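Local coordinates for protein 2-nitropropane dioxygenase (Streptomyces ansochromogenes, PDB 3BW2) that probably oxidises alkyl nitronates such as propionate 3-nitronate with molecular oxygen, using a bound flavin mononucleotide in a TIM-barrel fold, at residues 25-30 with 241-246; 3-8 with 145-150; 183-188 with 271-276. One frame throughout, in Å; residues are numbered along the deposited sequence.

Contact 1. Residues 25-30 with 241-246; sequences PQLAAA and LATDES
Leu27 and Glu245 carry this contact, the one reaching out from a helix and the other lying over the helix backbone that carries Leu27. The two side chains cross at about a right angle. CB of Glu245 sits 3.5 Å from CA of Leu27, close enough for the turn to rest on the helix backbone itself, and CG of Glu245 lies 3.6 Å from the carbonyl O of Gln26. From there the glutamate chain bends at chi2 (81°), which turns CD away from an extended course. The carboxylate then passes beside the next helical turn, where OE2 of Glu245 lies 3.9 Å from CB of Ala30. Its other oxygen, OE1, accepts a hydrogen bond from the backbone N of Ala333, so the acid is held at one end by polar contact and along its length by packing.

Leu27 holds its CG anti to the backbone N (chi1 176°), and its two methyls part beyond it. CD1 of Leu27 meets the hydroxyl OG1 of Thr243 at 3.5 Å and also touches CB of Glu245; CD2 of Leu27 approaches CA of Ser246 at 4.2 Å. The threonine hydroxyl is not left to the methyl alone, for it is hydrogen-bonded to the carbonyl O of Phe240. Ser246, closing a type I turn that starts at Thr243, fixes the loop from within: its OG donates to the carbonyl O of Leu241 at 2.7 Å, with the donor tilted 29° from the carbonyl plane.

Helix 333-350 adjoins both sides, Ala333 touching Leu27, Ala30 and Thr243. Leu27 also packs on Gln15 of strand 13-15, while Pro25 and Ala29 face helix 47-60, so helix 25-33 rests on the barrel strand and is flanked by helices 47-60 and 333-350.

Contact 2. Residues 3-8 with 145-150; sequences SALTDL and GTLTLV
Leu8 and Leu147 point at each other tip to tip, and their leading methyls, CD1 of Leu8 and CD1 of Leu147, come within 3.4 Å, tighter than usual for two carbons. Both residues set CG anti to the carbonyl carbon (chi1 -74° in Leu8, -66° in Leu147), and this shared first torsion carries each CG, with the methyls beyond it, toward the other segment.

The same methyl of Leu147 serves more than one partner. CD1 of Leu147 lies 3.7 Å from the carbonyl O of Ala4 and also touches CA of Leu5, so it is set against the backbone of 3-8 as well as against side chains. Its sister CD2 looks to the methyl of Ala4, with CB of Ala4 4.3 Å from CD2 of Leu147. Leu5 divides its branches between two strand residues: CD1 goes to CD1 of Leu147, and CD2 of Leu5 meets CD2 of Leu149 at 4.3 Å. The type I turn from Leu5 to Leu8, closed by the bond from Leu8 N to Leu5 O (2.9 Å), brings both leucines to the strand together. The side chains that meet are all apolar.

Strand 147-152 is one of eight parallel strands, flanked by 125-129 and 168-172, and Leu8 and Leu149 also touch Val125. An N-terminal turn preceding strand 13-15 thus packs against the beginning of another strand, covering the N-terminal end of a TIM barrel, the end opposite the one where such barrels place their active sites.

Contact 3. Residues 183-188 with 271-276; sequences HRDSSE and TGRPAR
Gly272 meets Asp185 through a water, which donates to OD2 of Asp185 at 2.6 Å and to the carbonyl O of Gly272 at 2.9 Å. The water supplies a donor to each of two oxygens that would otherwise probably face each other as acceptors.

Next comes Arg273, whose chain runs extended from CG to NE and slides past Asp185 in the opposite direction. CB of Asp185 stands 3.9 Å above the guanidinium plane, over its centre, while the backbone C of His183 lies at its edge, in plane. The charges do not pair: OD1 of Asp185 is 5.3 Å from NH2 of Arg273. That NH2 bonds instead to OG1 of Thr182, and OD1 makes a salt bridge with Arg268. An alanine in place of Arg273 would probably leave the Thr182 hydroxyl without this partner and open a gap beside CB of Asp185.

Pro274 follows, meeting the aspartate tip to tip, its CD 3.1 Å from OD1 of Asp185.

Strand 275-278 then pairs antiparallel with strands 178-179 and 264-267. The contact thus joins two excursions from the TIM barrel near the flavin pocket, without touching the cofactor; the side chain of Arg273 is about 8 Å from that of FMN-binding Gln172.

Three contacts spread round one TIM barrel join parts of the chain that are far apart in sequence. Contact 1 and contact 2 have centres about 22 Å apart, and the centre of contact 3 lies about 28 Å from each; none touches another. Along the chain contacts 1 and 2 cross, as do 1 and 3, whereas contact 2 closes before contact 3 opens. Contact 2 uses strand 147-152 of the eight-stranded parallel sheet, contact 1 sets a helix outside that sheet against a loop, and contact 3 joins a loop after strand 178-179 to the lead-in of strand 275-278, both of the separate antiparallel sheet. Contact 1 reaches the flavin, through Leu241, whereas in contact 3 the Arg273 side chain lies about 10 Å from it.

Contact 1. Residues 25-30 with 241-246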
# COMPACT_ATOMS: atom_id res chain seq x y z
N PRO A 25 27.93 -11.53 4.68
CA PRO A 25 27.93 -12.98 4.51
C PRO A 25 27.27 -13.76 5.65
O PRO A 25 26.52 -14.69 5.41
CB PRO A 25 29.42 -13.31 4.36
CG PRO A 25 29.94 -12.12 3.63
CD PRO A 25 29.26 -10.96 4.36
N GLN A 26 27.56 -13.37 6.89
CA GLN A 26 26.97 -14.07 8.03
C GLN A 26 25.45 -14.05 8.02
O GLN A 26 24.82 -15.00 8.48
CB GLN A 26 27.49 -13.48 9.34
CG GLN A 26 28.87 -13.96 9.72
CD GLN A 26 29.24 -13.58 11.15
OE1 GLN A 26 30.34 -13.91 11.62
NE2 GLN A 26 28.34 -12.89 11.84
N LEU A 27 24.85 -12.98 7.51
CA LEU A 27 23.39 -12.92 7.46
C LEU A 27 22.88 -13.90 6.41
O LEU A 27 22.04 -14.75 6.69
CB LEU A 27 22.91 -11.50 7.14
CG LEU A 27 21.39 -11.33 6.97
CD1 LEU A 27 20.65 -11.89 8.19
CD2 LEU A 27 21.06 -9.86 6.79
N ALA A 28 23.39 -13.77 5.19
CA ALA A 28 22.97 -14.64 4.09
C ALA A 28 23.13 -16.11 4.45
O ALA A 28 22.24 -16.92 4.20
CB ALA A 28 23.76 -14.30 2.83
N ALA A 29 24.27 -16.45 5.05
CA ALA A 29 24.52 -17.84 5.44
C ALA A 29 23.47 -18.37 6.41
O ALA A 29 22.94 -19.46 6.23
CB ALA A 29 25.91 -17.96 6.05
N ALA A 30 23.15 -17.59 7.45
CA ALA A 30 22.16 -18.02 8.43
C ALA A 30 20.81 -18.26 7.76
O ALA A 30 20.10 -19.22 8.08
CB ALA A 30 22.02 -16.99 9.54
N LEU A 241 16.72 -6.98 8.86
CA LEU A 241 17.59 -5.85 9.23
C LEU A 241 17.81 -5.84 10.73
O LEU A 241 18.88 -5.47 11.22
CB LEU A 241 16.92 -4.54 8.80
CG LEU A 241 17.65 -3.20 9.00
CD1 LEU A 241 18.93 -3.19 8.20
CD2 LEU A 241 16.75 -2.07 8.53
N ALA A 242 16.79 -6.28 11.46
CA ALA A 242 16.80 -6.31 12.91
C ALA A 242 17.47 -7.53 13.56
O ALA A 242 17.65 -7.55 14.78
CB ALA A 242 15.36 -6.19 13.42
N THR A 243 17.84 -8.53 12.76
CA THR A 243 18.46 -9.74 13.31
C THR A 243 19.91 -9.52 13.71
O THR A 243 20.56 -8.57 13.28
CB THR A 243 18.37 -10.93 12.31
OG1 THR A 243 19.09 -10.63 11.10
CG2 THR A 243 16.93 -11.23 11.96
N ASP A 244 20.43 -10.41 14.55
CA ASP A 244 21.80 -10.30 15.04
C ASP A 244 22.86 -10.31 13.94
O ASP A 244 23.82 -9.56 14.02
CB ASP A 244 22.09 -11.39 16.07
CG ASP A 244 21.21 -11.26 17.31
OD1 ASP A 244 20.76 -10.13 17.60
OD2 ASP A 244 20.97 -12.27 18.00
N GLU A 245 22.69 -11.16 12.93
CA GLU A 245 23.67 -11.24 11.84
C GLU A 245 23.69 -10.00 10.95
O GLU A 245 24.65 -9.78 10.22
CB GLU A 245 23.41 -12.48 10.95
CG GLU A 245 23.69 -13.81 11.63
CD GLU A 245 22.57 -14.28 12.53
OE1 GLU A 245 21.59 -13.52 12.73
OE2 GLU A 245 22.66 -15.42 13.03
N SER A 246 22.62 -9.21 11.01
CA SER A 246 22.54 -7.99 10.22
C SER A 246 23.64 -7.03 10.64
O SER A 246 23.90 -6.85 11.83
CB SER A 246 21.19 -7.30 10.41
OG SER A 246 21.25 -5.97 9.93

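Contact 2. Residues 3-8 with 145-150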
# COMPACT_ATOMS: atom_id res chain seq x y z
N SER A 3 8.40 -24.31 -9.93
CA SER A 3 9.15 -23.03 -10.09
C SER A 3 10.65 -23.25 -9.90
O SER A 3 11.09 -23.67 -8.84
CB SER A 3 8.65 -22.01 -9.08
OG SER A 3 9.40 -20.81 -9.14
N ALA A 4 11.42 -22.96 -10.94
CA ALA A 4 12.87 -23.13 -10.90
C ALA A 4 13.47 -22.42 -9.69
O ALA A 4 14.39 -22.94 -9.04
CB ALA A 4 13.50 -22.59 -12.17
N LEU A 5 12.96 -21.24 -9.38
CA LEU A 5 13.45 -20.46 -8.25
C LEU A 5 13.20 -21.16 -6.91
O LEU A 5 14.14 -21.48 -6.19
CB LEU A 5 12.79 -19.08 -8.24
CG LEU A 5 13.16 -18.16 -7.07
CD1 LEU A 5 14.67 -17.93 -7.03
CD2 LEU A 5 12.43 -16.85 -7.22
N THR A 6 11.93 -21.38 -6.59
CA THR A 6 11.57 -22.02 -5.33
C THR A 6 12.06 -23.46 -5.20
O THR A 6 12.00 -24.05 -4.13
CB THR A 6 10.05 -21.99 -5.10
OG1 THR A 6 9.38 -22.45 -6.28
CG2 THR A 6 9.59 -20.57 -4.79
N ASP A 7 12.55 -24.03 -6.30
CA ASP A 7 13.07 -25.39 -6.25
C ASP A 7 14.47 -25.37 -5.64
O ASP A 7 14.95 -26.39 -5.16
CB ASP A 7 13.12 -26.01 -7.65
CG ASP A 7 11.74 -26.38 -8.18
OD1 ASP A 7 10.92 -26.92 -7.40
OD2 ASP A 7 11.47 -26.15 -9.38
N LEU A 8 15.12 -24.20 -5.65
CA LEU A 8 16.47 -24.04 -5.10
C LEU A 8 16.53 -24.12 -3.58
O LEU A 8 17.53 -24.59 -3.02
CB LEU A 8 17.06 -22.69 -5.53
CG LEU A 8 17.52 -22.49 -6.97
CD1 LEU A 8 17.98 -21.05 -7.14
CD2 LEU A 8 18.67 -23.45 -7.29
N GLY A 145 24.01 -20.76 -15.94
CA GLY A 145 23.30 -21.48 -14.90
C GLY A 145 22.79 -20.63 -13.75
O GLY A 145 22.43 -21.17 -12.70
N THR A 146 22.74 -19.32 -13.94
CA THR A 146 22.26 -18.42 -12.89
C THR A 146 20.81 -18.00 -13.13
O THR A 146 20.44 -17.68 -14.26
CB THR A 146 23.12 -17.13 -12.82
OG1 THR A 146 24.47 -17.46 -12.51
CG2 THR A 146 22.57 -16.17 -11.76
N LEU A 147 19.99 -18.00 -12.08
CA LEU A 147 18.60 -17.57 -12.22
C LEU A 147 18.60 -16.06 -12.05
O LEU A 147 19.35 -15.51 -11.23
CB LEU A 147 17.72 -18.23 -11.15
CG LEU A 147 17.59 -19.75 -11.28
CD1 LEU A 147 16.72 -20.30 -10.16
CD2 LEU A 147 16.99 -20.10 -12.64
N THR A 148 17.77 -15.37 -12.83
CA THR A 148 17.73 -13.92 -12.78
C THR A 148 16.41 -13.34 -12.28
O THR A 148 15.33 -13.77 -12.70
CB THR A 148 18.04 -13.32 -14.17
OG1 THR A 148 17.11 -13.84 -15.13
CG2 THR A 148 19.45 -13.68 -14.60
N LEU A 149 16.52 -12.36 -11.39
CA LEU A 149 15.37 -11.68 -10.82
C LEU A 149 15.52 -10.18 -11.04
O LEU A 149 16.64 -9.66 -11.05
CB LEU A 149 15.26 -11.95 -9.32
CG LEU A 149 14.69 -13.28 -8.83
CD1 LEU A 149 15.44 -14.45 -9.42
CD2 LEU A 149 14.77 -13.30 -7.32
N VAL A 150 14.39 -9.49 -11.22
CA VAL A 150 14.39 -8.04 -11.43
C VAL A 150 13.18 -7.42 -10.73
O VAL A 150 12.07 -7.95 -10.80
CB VAL A 150 14.31 -7.67 -12.93
CG1 VAL A 150 14.34 -6.16 -13.08
CG2 VAL A 150 15.47 -8.31 -13.70

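Contact 3. Residues 183-188 with 271-276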
# COMPACT_ATOMS: atom_id res chain seq x y z
N HIS A 183 12.08 1.70 -12.56
CA HIS A 183 13.08 1.63 -13.63
C HIS A 183 13.57 3.01 -14.05
O HIS A 183 14.66 3.14 -14.61
CB HIS A 183 12.50 0.86 -14.82
CG HIS A 183 12.12 -0.55 -14.50
ND1 HIS A 183 11.58 -1.41 -15.42
CD2 HIS A 183 12.21 -1.25 -13.34
CE1 HIS A 183 11.34 -2.58 -14.86
NE2 HIS A 183 11.71 -2.51 -13.59
N ARG A 184 12.76 4.02 -13.77
CA ARG A 184 13.09 5.41 -14.07
C ARG A 184 12.43 6.26 -12.99
O ARG A 184 11.28 6.03 -12.63
CB ARG A 184 12.54 5.80 -15.44
CG ARG A 184 13.46 5.45 -16.60
CD ARG A 184 12.79 5.76 -17.94
NE ARG A 184 12.22 7.11 -17.98
CZ ARG A 184 12.93 8.23 -17.94
NH1 ARG A 184 14.25 8.18 -17.86
NH2 ARG A 184 12.31 9.41 -17.98
N ASP A 185 13.17 7.24 -12.46
CA ASP A 185 12.62 8.10 -11.42
C ASP A 185 12.21 9.47 -11.93
O ASP A 185 12.98 10.14 -12.61
CB ASP A 185 13.64 8.28 -10.28
CG ASP A 185 13.14 9.23 -9.20
OD1 ASP A 185 11.96 9.11 -8.79
OD2 ASP A 185 13.92 10.09 -8.74
N SER A 186 11.00 9.88 -11.59
CA SER A 186 10.48 11.18 -11.99
C SER A 186 9.49 11.68 -10.94
O SER A 186 8.90 10.88 -10.20
CB SER A 186 9.78 11.10 -13.35
OG SER A 186 8.66 10.24 -13.29
N SER A 187 9.31 12.99 -10.89
CA SER A 187 8.39 13.61 -9.95
C SER A 187 7.01 12.98 -9.99
O SER A 187 6.28 13.00 -8.99
CB SER A 187 8.28 15.11 -10.25
OG SER A 187 7.78 15.30 -11.56
N GLU A 188 6.64 12.42 -11.14
CA GLU A 188 5.32 11.80 -11.28
C GLU A 188 5.12 10.56 -10.41
O GLU A 188 4.00 10.25 -10.02
CB GLU A 188 5.06 11.42 -12.74
CG GLU A 188 4.88 12.61 -13.67
CD GLU A 188 4.21 12.23 -14.98
OE1 GLU A 188 4.80 11.42 -15.74
OE2 GLU A 188 3.09 12.72 -15.25
N THR A 271 19.37 10.23 -0.95
CA THR A 271 20.03 9.75 -2.17
C THR A 271 19.57 10.34 -3.50
O THR A 271 20.19 10.08 -4.53
CB THR A 271 19.87 8.23 -2.27
OG1 THR A 271 18.49 7.92 -2.50
CG2 THR A 271 20.31 7.56 -0.97
N GLY A 272 18.49 11.12 -3.49
CA GLY A 272 18.02 11.70 -4.73
C GLY A 272 17.05 10.79 -5.46
O GLY A 272 16.64 11.09 -6.58
N ARG A 273 16.69 9.67 -4.84
CA ARG A 273 15.73 8.73 -5.43
C ARG A 273 14.79 8.34 -4.29
O ARG A 273 15.19 8.27 -3.13
CB ARG A 273 16.45 7.49 -5.98
CG ARG A 273 15.96 7.03 -7.37
CD ARG A 273 16.84 5.90 -7.91
NE ARG A 273 16.56 5.54 -9.31
CZ ARG A 273 15.48 4.88 -9.72
NH1 ARG A 273 15.33 4.59 -11.01
NH2 ARG A 273 14.54 4.51 -8.87
N PRO A 274 13.51 8.08 -4.61
CA PRO A 274 12.53 7.70 -3.59
C PRO A 274 12.90 6.44 -2.80
O PRO A 274 13.04 5.36 -3.38
CB PRO A 274 11.24 7.53 -4.39
CG PRO A 274 11.41 8.51 -5.51
CD PRO A 274 12.85 8.27 -5.92
N ALA A 275 13.04 6.60 -1.49
CA ALA A 275 13.39 5.49 -0.62
C ALA A 275 12.67 5.67 0.71
O ALA A 275 12.63 6.77 1.25
CB ALA A 275 14.90 5.45 -0.41
N ARG A 276 12.10 4.59 1.25
CA ARG A 276 11.36 4.68 2.51
C ARG A 276 12.26 4.57 3.73
O ARG A 276 12.96 3.57 3.93
CB ARG A 276 10.27 3.60 2.56
CG ARG A 276 9.38 3.67 3.80
CD ARG A 276 8.28 2.63 3.75
NE ARG A 276 7.33 2.89 2.67
CZ ARG A 276 6.41 3.86 2.68
NH1 ARG A 276 6.30 4.68 3.72
NH2 ARG A 276 5.60 4.01 1.64
O HOH W 1 16.45 10.33 -9.42